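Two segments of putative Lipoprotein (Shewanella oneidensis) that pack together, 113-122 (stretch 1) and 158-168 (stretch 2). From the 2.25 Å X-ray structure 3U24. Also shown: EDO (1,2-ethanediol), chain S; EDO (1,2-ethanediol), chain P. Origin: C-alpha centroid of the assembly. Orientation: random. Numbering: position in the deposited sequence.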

ATOM      1  N   SER A 113     -16.395   3.799 -10.051  1.00 22.62           N
ATOM      2  CA  SER A 113     -15.274   4.662 -10.349  1.00 21.42           C
ATOM      3  C   SER A 113     -14.971   4.681 -11.818  1.00 20.54           C
ATOM      4  O   SER A 113     -14.324   5.579 -12.270  1.00 20.17           O
ATOM      5  CB  SER A 113     -14.035   4.256  -9.562  1.00 21.86           C
ATOM      6  OG  SER A 113     -13.521   3.012 -10.004  1.00 23.06           O
ATOM      7  N   TRP A 114     -15.393   3.669 -12.561  1.00 20.15           N
ATOM      8  CA  TRP A 114     -15.264   3.687 -14.006  1.00 20.70           C
ATOM      9  C   TRP A 114     -15.995   4.858 -14.653  1.00 21.11           C
ATOM     10  O   TRP A 114     -15.654   5.239 -15.766  1.00 21.69           O
ATOM     11  CB  TRP A 114     -15.692   2.313 -14.606  1.00 21.15           C
ATOM     12  CG  TRP A 114     -17.133   1.921 -14.359  1.00 21.27           C
ATOM     13  CD1 TRP A 114     -17.623   1.132 -13.331  1.00 21.28           C
ATOM     14  CD2 TRP A 114     -18.315   2.300 -15.151  1.00 21.00           C
ATOM     15  NE1 TRP A 114     -18.978   0.992 -13.423  1.00 21.75           N
ATOM     16  CE2 TRP A 114     -19.461   1.646 -14.504  1.00 21.63           C
ATOM     17  CE3 TRP A 114     -18.521   3.030 -16.307  1.00 21.36           C
ATOM     18  CZ2 TRP A 114     -20.754   1.764 -14.995  1.00 22.01           C
ATOM     19  CZ3 TRP A 114     -19.844   3.184 -16.802  1.00 21.79           C
ATOM     20  CH2 TRP A 114     -20.936   2.561 -16.166  1.00 22.17           C
ATOM     21  N   GLN A 115     -16.970   5.451 -13.954  1.00 21.58           N
ATOM     22  CA  GLN A 115     -17.680   6.651 -14.435  1.00 22.97           C
ATOM     23  C   GLN A 115     -16.982   7.944 -14.077  1.00 22.35           C
ATOM     24  O   GLN A 115     -16.829   8.805 -14.952  1.00 22.91           O
ATOM     25  CB  GLN A 115     -19.115   6.782 -13.897  1.00 23.64           C
ATOM     26  CG  GLN A 115     -20.028   5.764 -14.485  1.00 25.90           C
ATOM     27  CD  GLN A 115     -21.486   6.016 -14.130  1.00 27.27           C
ATOM     28  OE1 GLN A 115     -21.833   6.368 -12.998  1.00 27.23           O
ATOM     29  NE2 GLN A 115     -22.332   5.849 -15.113  1.00 27.94           N
ATOM     30  N   TRP A 116     -16.604   8.093 -12.805  1.00 21.15           N
ATOM     31  CA  TRP A 116     -16.166   9.376 -12.282  1.00 21.17           C
ATOM     32  C   TRP A 116     -14.690   9.544 -12.064  1.00 21.48           C
ATOM     33  O   TRP A 116     -14.260  10.629 -11.626  1.00 21.39           O
ATOM     34  CB  TRP A 116     -16.928   9.750 -10.995  1.00 21.40           C
ATOM     35  CG  TRP A 116     -16.920   8.687  -9.909  1.00 21.56           C
ATOM     36  CD1 TRP A 116     -17.914   7.747  -9.633  1.00 21.51           C
ATOM     37  CD2 TRP A 116     -15.882   8.434  -8.936  1.00 21.56           C
ATOM     38  NE1 TRP A 116     -17.575   6.965  -8.587  1.00 21.70           N
ATOM     39  CE2 TRP A 116     -16.357   7.310  -8.120  1.00 21.89           C
ATOM     40  CE3 TRP A 116     -14.662   9.020  -8.638  1.00 22.13           C
ATOM     41  CZ2 TRP A 116     -15.607   6.791  -7.089  1.00 21.91           C
ATOM     42  CZ3 TRP A 116     -13.906   8.489  -7.589  1.00 22.27           C
ATOM     43  CH2 TRP A 116     -14.365   7.387  -6.838  1.00 22.01           C
ATOM     44  N   ASP A 117     -13.883   8.523 -12.335  1.00 21.02           N
ATOM     45  CA  ASP A 117     -12.409   8.642 -12.198  1.00 21.39           C
ATOM     46  C   ASP A 117     -11.739   8.437 -13.560  1.00 21.26           C
ATOM     47  O   ASP A 117     -11.461   7.292 -13.955  1.00 20.44           O
ATOM     48  CB  ASP A 117     -11.869   7.631 -11.206  1.00 21.37           C
ATOM     49  CG  ASP A 117     -10.354   7.649 -11.118  1.00 22.53           C
ATOM     50  OD1 ASP A 117      -9.673   8.459 -11.776  1.00 22.01           O
ATOM     51  OD2 ASP A 117      -9.814   6.809 -10.381  1.00 25.55           O
ATOM     52  N   PRO A 118     -11.511   9.530 -14.298  1.00 20.49           N
ATOM     53  CA  PRO A 118     -10.908   9.370 -15.610  1.00 20.72           C
ATOM     54  C   PRO A 118      -9.479   8.903 -15.520  1.00 20.48           C
ATOM     55  O   PRO A 118      -8.946   8.441 -16.528  1.00 21.47           O
ATOM     56  CB  PRO A 118     -10.981  10.786 -16.234  1.00 21.11           C
ATOM     57  CG  PRO A 118     -12.125  11.446 -15.524  1.00 21.22           C
ATOM     58  CD  PRO A 118     -12.059  10.877 -14.115  1.00 21.32           C
ATOM     59  N   SER A 119      -8.857   8.984 -14.351  1.00 19.82           N
ATOM     60  CA  SER A 119      -7.491   8.521 -14.265  1.00 20.72           C
ATOM     61  C   SER A 119      -7.391   6.999 -14.384  1.00 21.35           C
ATOM     62  O   SER A 119      -6.308   6.477 -14.636  1.00 21.84           O
ATOM     63  CB  SER A 119      -6.782   9.016 -13.006  1.00 20.72           C
ATOM     64  OG  SER A 119      -7.147   8.237 -11.885  1.00 21.20           O
ATOM     65  N   SER A 120      -8.495   6.277 -14.214  1.00 21.74           N
ATOM     66  CA  SER A 120      -8.453   4.824 -14.404  1.00 22.19           C
ATOM     67  C   SER A 120      -8.290   4.395 -15.914  1.00 22.67           C
ATOM     68  O   SER A 120      -8.023   3.224 -16.205  1.00 23.41           O
ATOM     69  CB  SER A 120      -9.667   4.176 -13.719  1.00 22.94           C
ATOM     70  OG  SER A 120     -10.890   4.702 -14.179  1.00 22.28           O
ATOM     71  N   TYR A 121      -8.363   5.355 -16.847  1.00 21.90           N
ATOM     72  CA  TYR A 121      -8.132   5.096 -18.248  1.00 21.68           C
ATOM     73  C   TYR A 121      -6.779   5.633 -18.697  1.00 21.37           C
ATOM     74  O   TYR A 121      -6.583   6.838 -18.930  1.00 22.36           O
ATOM     75  CB  TYR A 121      -9.249   5.701 -19.073  1.00 22.35           C
ATOM     76  CG  TYR A 121     -10.605   5.209 -18.646  1.00 22.75           C
ATOM     77  CD1 TYR A 121     -11.097   4.021 -19.131  1.00 23.83           C
ATOM     78  CD2 TYR A 121     -11.370   5.899 -17.729  1.00 22.61           C
ATOM     79  CE1 TYR A 121     -12.318   3.545 -18.745  1.00 24.46           C
ATOM     80  CE2 TYR A 121     -12.606   5.442 -17.346  1.00 23.43           C
ATOM     81  CZ  TYR A 121     -13.087   4.268 -17.876  1.00 24.12           C
ATOM     82  OH  TYR A 121     -14.315   3.751 -17.533  1.00 25.78           O
ATOM     83  N   ASN A 122      -5.832   4.723 -18.825  1.00 20.82           N
ATOM     84  CA  ASN A 122      -4.449   5.072 -19.215  1.00 21.00           C
ATOM     85  C   ASN A 122      -3.730   3.801 -19.669  1.00 19.84           C
ATOM     86  O   ASN A 122      -3.610   2.847 -18.901  1.00 19.46           O
ATOM     87  CB  ASN A 122      -3.701   5.705 -18.024  1.00 21.10           C
ATOM     88  CG  ASN A 122      -2.327   6.293 -18.405  1.00 22.03           C
ATOM     89  OD1 ASN A 122      -1.727   5.969 -19.461  1.00 21.96           O
ATOM     90  ND2 ASN A 122      -1.816   7.179 -17.526  1.00 22.10           N
ATOM     91  N   ALA A 158     -13.685   4.226 -25.729  1.00 21.23           N
ATOM     92  CA  ALA A 158     -14.442   3.590 -24.646  1.00 21.69           C
ATOM     93  C   ALA A 158     -14.416   4.453 -23.356  1.00 21.67           C
ATOM     94  O   ALA A 158     -15.431   4.621 -22.647  1.00 21.38           O
ATOM     95  CB  ALA A 158     -13.900   2.169 -24.351  1.00 20.76           C
ATOM     96  N   ALA A 159     -13.251   5.010 -23.078  1.00 21.47           N
ATOM     97  CA  ALA A 159     -13.080   5.843 -21.900  1.00 21.93           C
ATOM     98  C   ALA A 159     -14.059   7.011 -21.979  1.00 22.59           C
ATOM     99  O   ALA A 159     -14.787   7.260 -21.041  1.00 22.09           O
ATOM    100  CB  ALA A 159     -11.648   6.373 -21.815  1.00 22.01           C
ATOM    101  N   ARG A 160     -14.077   7.690 -23.125  1.00 22.87           N
ATOM    102  CA  ARG A 160     -14.860   8.887 -23.250  1.00 24.21           C
ATOM    103  C   ARG A 160     -16.370   8.586 -23.238  1.00 25.33           C
ATOM    104  O   ARG A 160     -17.160   9.393 -22.723  1.00 26.03           O
ATOM    105  CB  ARG A 160     -14.444   9.701 -24.477  1.00 23.92           C
ATOM    106  CG  ARG A 160     -13.008  10.192 -24.378  1.00 23.61           C
ATOM    107  CD  ARG A 160     -12.670  11.128 -25.508  1.00 24.00           C
ATOM    108  NE  ARG A 160     -12.696  10.432 -26.776  1.00 24.06           N
ATOM    109  CZ  ARG A 160     -11.636   9.862 -27.348  1.00 24.58           C
ATOM    110  NH1 ARG A 160     -10.433   9.899 -26.790  1.00 24.73           N
ATOM    111  NH2 ARG A 160     -11.767   9.241 -28.501  1.00 24.74           N
ATOM    112  N   GLY A 161     -16.746   7.420 -23.750  1.00 26.11           N
ATOM    113  CA  GLY A 161     -18.151   6.951 -23.709  1.00 26.96           C
ATOM    114  C   GLY A 161     -18.599   6.496 -22.316  1.00 26.98           C
ATOM    115  O   GLY A 161     -19.777   6.462 -22.042  1.00 28.81           O
ATOM    116  N   ASN A 162     -17.673   6.150 -21.439  1.00 26.16           N
ATOM    117  CA  ASN A 162     -18.014   5.705 -20.080  1.00 26.16           C
ATOM    118  C   ASN A 162     -17.997   6.800 -19.043  1.00 24.92           C
ATOM    119  O   ASN A 162     -18.722   6.757 -18.078  1.00 25.34           O
ATOM    120  CB  ASN A 162     -16.968   4.740 -19.551  1.00 27.39           C
ATOM    121  CG  ASN A 162     -17.143   3.351 -20.033  1.00 28.37           C
ATOM    122  OD1 ASN A 162     -18.158   2.994 -20.648  1.00 29.75           O
ATOM    123  ND2 ASN A 162     -16.148   2.500 -19.681  1.00 30.65           N
ATOM    124  N   ILE A 163     -17.082   7.726 -19.187  1.00 24.11           N
ATOM    125  CA  ILE A 163     -16.901   8.752 -18.181  1.00 23.45           C
ATOM    126  C   ILE A 163     -18.178   9.576 -18.077  1.00 24.60           C
ATOM    127  O   ILE A 163     -18.748   9.949 -19.085  1.00 25.60           O
ATOM    128  CB  ILE A 163     -15.709   9.651 -18.495  1.00 22.44           C
ATOM    129  CG1 ILE A 163     -14.407   8.835 -18.347  1.00 22.35           C
ATOM    130  CG2 ILE A 163     -15.729  10.873 -17.585  1.00 22.35           C
ATOM    131  CD1 ILE A 163     -13.192   9.438 -19.008  1.00 22.40           C
ATOM    132  N   SER A 164     -18.615   9.866 -16.861  1.00 24.45           N
ATOM    133  CA  SER A 164     -19.831  10.623 -16.652  1.00 25.63           C
ATOM    134  C   SER A 164     -19.800  11.274 -15.274  1.00 25.27           C
ATOM    135  O   SER A 164     -19.581  10.582 -14.290  1.00 24.04           O
ATOM    136  CB  SER A 164     -21.025   9.658 -16.739  1.00 26.21           C
ATOM    137  OG  SER A 164     -22.201  10.312 -16.321  1.00 28.37           O
ATOM    138  N   GLN A 165     -20.024  12.585 -15.225  1.00 26.30           N
ATOM    139  CA  GLN A 165     -19.929  13.382 -14.002  1.00 27.20           C
ATOM    140  C   GLN A 165     -18.641  13.115 -13.258  1.00 25.05           C
ATOM    141  O   GLN A 165     -18.664  12.691 -12.121  1.00 24.54           O
ATOM    142  CB  GLN A 165     -21.115  13.137 -13.062  1.00 29.83           C
ATOM    143  CG  GLN A 165     -22.453  13.475 -13.692  1.00 33.78           C
ATOM    144  CD  GLN A 165     -22.532  14.919 -14.093  1.00 38.35           C
ATOM    145  OE1 GLN A 165     -22.306  15.847 -13.266  1.00 42.22           O
ATOM    146  NE2 GLN A 165     -22.809  15.145 -15.380  1.00 42.34           N
ATOM    147  N   PRO A 166     -17.513  13.391 -13.893  1.00 23.69           N
ATOM    148  CA  PRO A 166     -16.261  13.084 -13.207  1.00 23.62           C
ATOM    149  C   PRO A 166     -15.950  14.090 -12.142  1.00 23.31           C
ATOM    150  O   PRO A 166     -16.482  15.181 -12.171  1.00 23.68           O
ATOM    151  CB  PRO A 166     -15.205  13.177 -14.318  1.00 23.36           C
ATOM    152  CG  PRO A 166     -15.804  14.107 -15.338  1.00 23.45           C
ATOM    153  CD  PRO A 166     -17.303  13.891 -15.258  1.00 23.53           C
ATOM    154  N   THR A 167     -15.089  13.714 -11.207  1.00 22.69           N
ATOM    155  CA  THR A 167     -14.544  14.672 -10.254  1.00 22.73           C
ATOM    156  C   THR A 167     -13.458  15.495 -10.925  1.00 22.46           C
ATOM    157  O   THR A 167     -12.777  15.069 -11.881  1.00 22.24           O
ATOM    158  CB  THR A 167     -13.901  14.011  -9.016  1.00 22.26           C
ATOM    159  OG1 THR A 167     -12.648  13.442  -9.406  1.00 22.01           O
ATOM    160  CG2 THR A 167     -14.803  12.938  -8.403  1.00 21.67           C
ATOM    161  N   LEU A 168     -13.266  16.694 -10.417  1.00 22.92           N
ATOM    162  CA  LEU A 168     -12.252  17.555 -10.979  1.00 22.80           C
ATOM    163  C   LEU A 168     -10.879  16.940 -10.726  1.00 22.41           C
ATOM    164  O   LEU A 168     -10.001  16.955 -11.594  1.00 21.76           O
ATOM    165  CB  LEU A 168     -12.301  18.957 -10.335  1.00 23.33           C
ATOM    166  CG  LEU A 168     -11.123  19.856 -10.740  1.00 23.95           C
ATOM    167  CD1 LEU A 168     -11.134  20.054 -12.264  1.00 23.35           C
ATOM    168  CD2 LEU A 168     -11.139  21.194  -9.941  1.00 24.29           C
TER
HETATM  169  C1  EDO S 603      -4.969   1.588 -14.689  1.00 52.05           C
HETATM  170  O1  EDO S 603      -4.928   1.589 -16.130  1.00 53.52           O
HETATM  171  C2  EDO S 603      -4.994   3.020 -14.125  1.00 47.10           C
HETATM  172  O2  EDO S 603      -3.789   3.759 -14.382  1.00 40.58           O
HETATM  173  C1  EDO P 600      -3.182  -0.797 -18.041  1.00 37.05           C
HETATM  174  O1  EDO P 600      -2.363   0.309 -18.461  1.00 32.15           O
HETATM  175  C2  EDO P 600      -4.391  -1.040 -18.967  1.00 36.58           C
HETATM  176  O2  EDO P 600      -3.930  -1.623 -20.185  1.00 32.92           O
HETATM  177  O   HOH W   1     -21.220   6.281 -17.828  1.00 35.96           O

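What fixes the two backbones against each other? The helix of stretch 1 ends near Trp116, leaving carbonyls free to face the neighbouring loop. Ser164 N donates to Gln115 O at 2.8 Å and Thr167 N to Trp116 O at 3.2 Å, both nearly straight. The same oxygens also receive CA-H contacts, from Ile163 CA to Gln115 O (3.2 Å) and from Pro166 CA to Trp116 O (3.5 Å). Proline has no amide hydrogen to offer, but its CA still serves.

How does Tyr121 reach both stretches? Its CA-to-CB bond points toward stretch 2, and chi1 of -56° (m) with chi2 of -84° turns one face of the ring to Ala159, whose CB lies 3.9 Å from the centroid of the Tyr121 ring. A methyl is small enough for this close approach. Tyr121 OH donates to Trp114 O at 2.7 Å and accepts from Asn162 ND2 at 3.1 Å, so the buried ring carries a satisfied polar tip. Asn162, also pointing toward its partner, adopts chi1 of -81° (m), which brings its amide to that hydroxyl.

Where is the apolar packing? Ile163, m then t, extends its chain so that CD1 lies 3.8 Å from Pro118 CB, while its CG1 is 4.0 Å from Tyr121 CE2. Pro118 CG also meets Pro166 CB at 3.7 Å, two compact rings in contact. Trp116, with chi1 of 52° (p), places CE3 3.9 Å from Thr167 CG2, although the end of its side chain leads away from stretch 2.

What does Gln115 add? Its m, t conformation extends the side chain alongside stretch 2, with Gln115 NE2 4.3 Å from Ser164 CB. Gln115 NE2 donates to the O of water 1 at 3.0 Å, and that O donates to Asn162 O at 2.6 Å, bridging the stretches. The two stretches bury 559 Å² between them, both sides summed.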